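Local structure of ABC transporter substrate-binding protein (Staphylococcus aureus subsp. aureus NCTC 8325, 3UN6) at residues Ser91-Leu96 with Ala218-Leu223; Gly113-Asn118 with Gly282-Lys287. The protein is probably the extracellular substrate-binding component of an ABC-type import system, and carries a bound zinc ion although its natural ligand is not established. All coordinates share one frame; numbering follows the deposited sequence.

Interaction 1. Residues Ser91-Leu96 with Ala218-Leu223; sequences STLIEL and AYCCVL. With ZN (zinc ion), chain B.
Thr92 and Val222 form an antiparallel hydrogen-bonded pair: Thr92 N donates to Val222 O at 2.9 Å, and Val222 N returns a bond of equal length to Thr92 O. Past the last bridge, where strand 89-93 gives way to helix 94-102 with Leu93 as N-cap residue, Ile94 N reaches back to Cys220 O at 2.8 Å, meeting it nearly along the C=O axis (170° at the oxygen). The same oxygen takes a weak bond from a water held by Glu95 OE1, while Glu95 OE2 is bonded to Thr148. Ile94 CG2 also lies against Cys220 O.

Apolar contact lies on the Val222 side. CG1 and CD1 of Ile94 close on Val222 CG1, with CD1 at 3.9 Å, the two side chains crossing obliquely.

The metal gathers the consecutive cysteines. Cys220 SG stands anti to its backbone N (chi1 -173°) and Cys221 SG anti to its carbonyl carbon (chi1 -72°), and the two SG atoms converge on zinc at 2.4 and 2.3 Å respectively, probably as thiolates. Leu93 CD2 lies 3.9 Å from Cys221 SG and equally near the zinc, an apolar flank to the metal. A water and His46 ND1 complete four ligands: a zinc site where strand 89-93 ends and strand 221-225 begins, in the mixed sheet of a periplasmic-binding-protein-type fold.

Interaction 2. Residues Gly113-Asn118 with Gly282-Lys287; sequences GHHEGN and GDLTIK
His115 makes the one hydrogen bond between these segments, and it is a side-chain-to-backbone bond: NE2 donates to Asp283 O at 2.8 Å. Its geometry is close to linear at both ends, 169° at the hydrogen and 163° at the carbonyl oxygen, and the acceptor lies in the plane of the imidazole, at its edge. Because His115 ND1 is bonded to Asp217 OD1, both ring nitrogens are engaged, which fixes the rotation of the ring. Two oxygen partners, one of them a carboxylate, are consistent with a doubly protonated, cationic ring, a form that Asp217 would help to stabilise.

Beside this polar link, Leu284 supplies the apolar part. Its CD2 methyl touches the backbone of the other segment, 3.8 Å from His114 N and 4.1 Å from Gly113 C. The same methyl approaches the His115 ring obliquely, 4.2 Å from CD2 of the histidine. One methyl thus serves three consecutive residues.

The loop 282-287 is braced internally by an Asx turn. Asp283 OD1 accepts from Thr285 N at 2.9 Å and from Thr285 OG1 at 2.6 Å, the hydroxyl meeting the syn lone pair of OD1, so two bonds grip one carboxylate oxygen and set the bend after Asp283.

In the fold, the contact joins strand 112-122 to the loop between strand 279-280 and helix 288-300. Strand 279-280 pairs antiparallel with strand 112-122, with His115 bonded to Ser280 through the backbone, and Tyr318 of helix 316-320 bonds Leu284 N and packs on Asp283 and Thr285.

How the interactions relate
Both contacts are buried, their centres about 9 Å apart, but interaction 1 lies nearer the centre of the chain, and two of the touching residues in interaction 2, His115 and Asp283, are partly exposed. Interaction 1 is strand pairing with 445 Å² buried and metal ligation added; interaction 2 is a strand-to-loop contact of 174 Å². They adjoin directly: Cys221 O lies 3.0 Å from Gly113 N, and Tyr219 OH lies 3.1 Å from Lys287 N, both probable hydrogen bonds. His114 of interaction 2 bonds Cys221 N through NE2 and stacks on His46, making it a second-shell residue of the zinc site.

Interaction 1. Residues Ser91-Leu96 with Ala218-Leu223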
loop_
_atom_site.group_PDB
_atom_site.type_symbol
_atom_site.label_atom_id
_atom_site.label_comp_id
_atom_site.label_asym_id
_atom_site.label_seq_id
_atom_site.Cartn_x
_atom_site.Cartn_y
_atom_site.Cartn_z
ATOM N N SER A 91 -5.933 4.864 3.381
ATOM C CA SER A 91 -4.937 3.779 3.289
ATOM C C SER A 91 -3.936 4.354 2.286
ATOM O O SER A 91 -4.323 4.709 1.175
ATOM C CB SER A 91 -5.550 2.476 2.765
ATOM O OG SER A 91 -4.585 1.444 2.765
ATOM N N THR A 92 -2.668 4.473 2.671
ATOM C CA THR A 92 -1.687 5.166 1.828
ATOM C C THR A 92 -0.263 4.655 1.975
ATOM O O THR A 92 0.080 3.978 2.948
ATOM C CB THR A 92 -1.730 6.720 2.130
ATOM O OG1 THR A 92 -0.961 7.460 1.160
ATOM C CG2 THR A 92 -1.207 7.021 3.518
ATOM N N LEU A 93 0.562 4.969 0.988
ATOM C CA LEU A 93 1.977 4.601 1.017
ATOM C C LEU A 93 2.600 5.193 2.301
ATOM O O LEU A 93 2.420 6.384 2.605
ATOM C CB LEU A 93 2.705 5.166 -0.193
ATOM C CG LEU A 93 2.149 4.754 -1.559
ATOM C CD1 LEU A 93 2.927 5.507 -2.626
ATOM C CD2 LEU A 93 2.209 3.228 -1.753
ATOM N N ILE A 94 3.328 4.362 3.049
ATOM C CA ILE A 94 3.885 4.809 4.327
ATOM C C ILE A 94 4.940 5.903 4.155
ATOM O O ILE A 94 5.013 6.815 4.975
ATOM C CB ILE A 94 4.385 3.595 5.212
ATOM C CG1 ILE A 94 4.697 4.066 6.637
ATOM C CG2 ILE A 94 5.580 2.868 4.565
ATOM C CD1 ILE A 94 5.250 2.953 7.573
ATOM N N GLU A 95 5.727 5.842 3.069
ATOM C CA GLU A 95 6.795 6.818 2.851
ATOM C C GLU A 95 6.207 8.154 2.483
ATOM O O GLU A 95 6.711 9.175 2.902
ATOM C CB GLU A 95 7.802 6.375 1.759
ATOM C CG GLU A 95 8.652 5.097 2.093
ATOM C CD GLU A 95 7.938 3.761 1.832
ATOM O OE1 GLU A 95 6.754 3.756 1.407
ATOM O OE2 GLU A 95 8.577 2.695 2.027
ATOM N N LEU A 96 5.133 8.120 1.693
ATOM C CA LEU A 96 4.409 9.319 1.228
ATOM C C LEU A 96 3.800 10.050 2.415
ATOM O O LEU A 96 3.883 11.283 2.525
ATOM C CB LEU A 96 3.321 8.901 0.228
ATOM C CG LEU A 96 2.516 9.998 -0.465
ATOM C CD1 LEU A 96 3.424 11.059 -1.115
ATOM C CD2 LEU A 96 1.544 9.363 -1.495
ATOM N N ALA A 218 8.391 -6.017 4.067
ATOM C CA ALA A 218 8.583 -4.589 4.005
ATOM C C ALA A 218 7.220 -3.927 4.147
ATOM O O ALA A 218 6.271 -4.288 3.463
ATOM C CB ALA A 218 9.215 -4.193 2.666
ATOM N N TYR A 219 7.096 -2.960 5.038
ATOM C CA TYR A 219 5.835 -2.275 5.150
ATOM C C TYR A 219 5.608 -1.455 3.872
ATOM O O TYR A 219 6.566 -0.936 3.267
ATOM C CB TYR A 219 5.793 -1.371 6.381
ATOM C CG TYR A 219 5.796 -2.061 7.723
ATOM C CD1 TYR A 219 5.491 -3.422 7.857
ATOM C CD2 TYR A 219 5.978 -1.317 8.882
ATOM C CE1 TYR A 219 5.454 -4.026 9.113
ATOM C CE2 TYR A 219 5.920 -1.902 10.134
ATOM C CZ TYR A 219 5.664 -3.257 10.247
ATOM O OH TYR A 219 5.614 -3.829 11.490
ATOM N N CYS A 220 4.346 -1.379 3.443
ATOM C CA CYS A 220 3.980 -0.590 2.274
ATOM C C CYS A 220 2.883 0.431 2.608
ATOM O O CYS A 220 3.158 1.598 2.755
ATOM C CB CYS A 220 3.568 -1.489 1.112
ATOM S SG CYS A 220 3.301 -0.561 -0.436
ATOM N N CYS A 221 1.644 -0.004 2.714
ATOM C CA CYS A 221 0.569 0.914 3.022
ATOM C C CYS A 221 0.133 0.859 4.477
ATOM O O CYS A 221 0.116 -0.202 5.100
ATOM C CB CYS A 221 -0.634 0.669 2.120
ATOM S SG CYS A 221 -0.392 1.194 0.379
ATOM N N VAL A 222 -0.282 2.011 4.986
ATOM C CA VAL A 222 -0.769 2.149 6.368
ATOM C C VAL A 222 -2.097 2.912 6.379
ATOM O O VAL A 222 -2.398 3.683 5.460
ATOM C CB VAL A 222 0.233 2.978 7.262
ATOM C CG1 VAL A 222 1.435 2.137 7.664
ATOM C CG2 VAL A 222 0.636 4.268 6.559
ATOM N N LEU A 223 -2.899 2.660 7.407
ATOM C CA LEU A 223 -4.103 3.434 7.650
ATOM C C LEU A 223 -3.654 4.634 8.475
ATOM O O LEU A 223 -3.081 4.466 9.587
ATOM C CB LEU A 223 -5.126 2.645 8.446
ATOM C CG LEU A 223 -6.391 3.409 8.887
ATOM C CD1 LEU A 223 -7.179 3.881 7.711
ATOM C CD2 LEU A 223 -7.262 2.510 9.793
HETATM ZN ZN ZN B . 0.944 -0.285 -0.733
HETATM O O HOH W 1 4.965 2.304 -0.124
HETATM O O HOH W 2 0.833 0.430 -3.010
#

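Interaction 2. Residues Gly113-Asn118 with Gly282-Lys287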
loop_
_atom_site.group_PDB
_atom_site.type_symbol
_atom_site.label_atom_id
_atom_site.label_comp_id
_atom_site.label_asym_id
_atom_site.label_seq_id
_atom_site.Cartn_x
_atom_site.Cartn_y
_atom_site.Cartn_z
ATOM N N GLY A 113 -2.087 -1.602 6.489
ATOM C CA GLY A 113 -3.198 -2.005 5.644
ATOM C C GLY A 113 -3.105 -3.507 5.317
ATOM O O GLY A 113 -4.105 -4.152 5.033
ATOM N N HIS A 114 -1.906 -4.074 5.419
ATOM C CA HIS A 114 -1.668 -5.436 4.973
ATOM C C HIS A 114 -0.198 -5.801 5.167
ATOM O O HIS A 114 0.616 -4.972 5.589
ATOM C CB HIS A 114 -1.829 -5.411 3.463
ATOM C CG HIS A 114 -0.801 -4.536 2.832
ATOM N ND1 HIS A 114 0.328 -5.039 2.223
ATOM C CD2 HIS A 114 -0.631 -3.194 2.898
ATOM C CE1 HIS A 114 1.101 -4.032 1.853
ATOM N NE2 HIS A 114 0.546 -2.904 2.262
ATOM N N HIS A 115 0.127 -7.047 4.848
ATOM C CA HIS A 115 1.527 -7.518 4.778
ATOM C C HIS A 115 1.710 -8.033 3.351
ATOM O O HIS A 115 0.782 -8.615 2.774
ATOM C CB HIS A 115 1.849 -8.632 5.773
ATOM C CG HIS A 115 1.780 -8.206 7.205
ATOM N ND1 HIS A 115 2.859 -7.687 7.882
ATOM C CD2 HIS A 115 0.754 -8.210 8.084
ATOM C CE1 HIS A 115 2.501 -7.393 9.117
ATOM N NE2 HIS A 115 1.231 -7.704 9.266
ATOM N N GLU A 116 2.887 -7.784 2.783
ATOM C CA GLU A 116 3.258 -8.244 1.447
ATOM C C GLU A 116 2.373 -7.697 0.330
ATOM O O GLU A 116 2.018 -6.502 0.348
ATOM C CB GLU A 116 3.351 -9.790 1.417
ATOM C CG GLU A 116 4.321 -10.332 2.457
ATOM C CD GLU A 116 5.792 -9.882 2.260
ATOM O OE1 GLU A 116 6.642 -10.311 3.077
ATOM O OE2 GLU A 116 6.112 -9.131 1.300
ATOM N N GLY A 117 2.077 -8.513 -0.679
ATOM C CA GLY A 117 1.222 -8.071 -1.787
ATOM C C GLY A 117 1.852 -7.151 -2.837
ATOM O O GLY A 117 1.132 -6.540 -3.647
ATOM N N ASN A 118 3.181 -7.033 -2.829
ATOM C CA ASN A 118 3.921 -6.216 -3.828
ATOM C C ASN A 118 4.635 -7.096 -4.850
ATOM O O ASN A 118 5.063 -8.216 -4.538
ATOM C CB ASN A 118 4.948 -5.285 -3.140
ATOM C CG ASN A 118 4.312 -3.995 -2.616
ATOM O OD1 ASN A 118 3.438 -3.433 -3.272
ATOM N ND2 ASN A 118 4.774 -3.503 -1.451
ATOM N N GLY A 282 -4.285 -10.108 9.026
ATOM C CA GLY A 282 -4.066 -10.544 10.417
ATOM C C GLY A 282 -3.676 -9.429 11.378
ATOM O O GLY A 282 -4.405 -8.437 11.540
ATOM N N ASP A 283 -2.543 -9.606 12.051
ATOM C CA ASP A 283 -2.052 -8.618 12.997
ATOM C C ASP A 283 -1.520 -7.447 12.202
ATOM O O ASP A 283 -0.513 -7.571 11.499
ATOM C CB ASP A 283 -0.955 -9.239 13.869
ATOM C CG ASP A 283 -0.394 -8.273 14.897
ATOM O OD1 ASP A 283 -0.662 -7.050 14.827
ATOM O OD2 ASP A 283 0.344 -8.752 15.771
ATOM N N LEU A 284 -2.201 -6.310 12.302
ATOM C CA LEU A 284 -1.823 -5.140 11.551
ATOM C C LEU A 284 -1.142 -4.067 12.428
ATOM O O LEU A 284 -1.164 -2.876 12.112
ATOM C CB LEU A 284 -3.058 -4.582 10.812
ATOM C CG LEU A 284 -3.708 -5.514 9.796
ATOM C CD1 LEU A 284 -4.987 -4.876 9.190
ATOM C CD2 LEU A 284 -2.750 -5.886 8.677
ATOM N N THR A 285 -0.529 -4.488 13.531
ATOM C CA THR A 285 0.231 -3.567 14.385
ATOM C C THR A 285 1.399 -2.985 13.578
ATOM O O THR A 285 2.094 -3.726 12.865
ATOM C CB THR A 285 0.850 -4.318 15.554
ATOM O OG1 THR A 285 -0.178 -4.929 16.334
ATOM C CG2 THR A 285 1.676 -3.373 16.480
ATOM N N ILE A 286 1.613 -1.681 13.676
ATOM C CA ILE A 286 2.789 -1.065 13.086
ATOM C C ILE A 286 3.890 -1.230 14.139
ATOM O O ILE A 286 3.940 -0.500 15.128
ATOM C CB ILE A 286 2.613 0.422 12.802
ATOM C CG1 ILE A 286 1.518 0.647 11.743
ATOM C CG2 ILE A 286 3.932 0.996 12.319
ATOM C CD1 ILE A 286 1.245 2.152 11.446
ATOM N N LYS A 287 4.738 -2.216 13.957
ATOM C CA LYS A 287 5.762 -2.498 14.944
ATOM C C LYS A 287 6.962 -1.585 14.786
ATOM O O LYS A 287 7.318 -1.183 13.661
ATOM C CB LYS A 287 6.187 -3.963 14.886
ATOM C CG LYS A 287 5.073 -4.926 15.215
ATOM C CD LYS A 287 5.580 -6.336 15.197
ATOM C CE LYS A 287 4.453 -7.340 15.227
ATOM N NZ LYS A 287 5.006 -8.739 15.239
#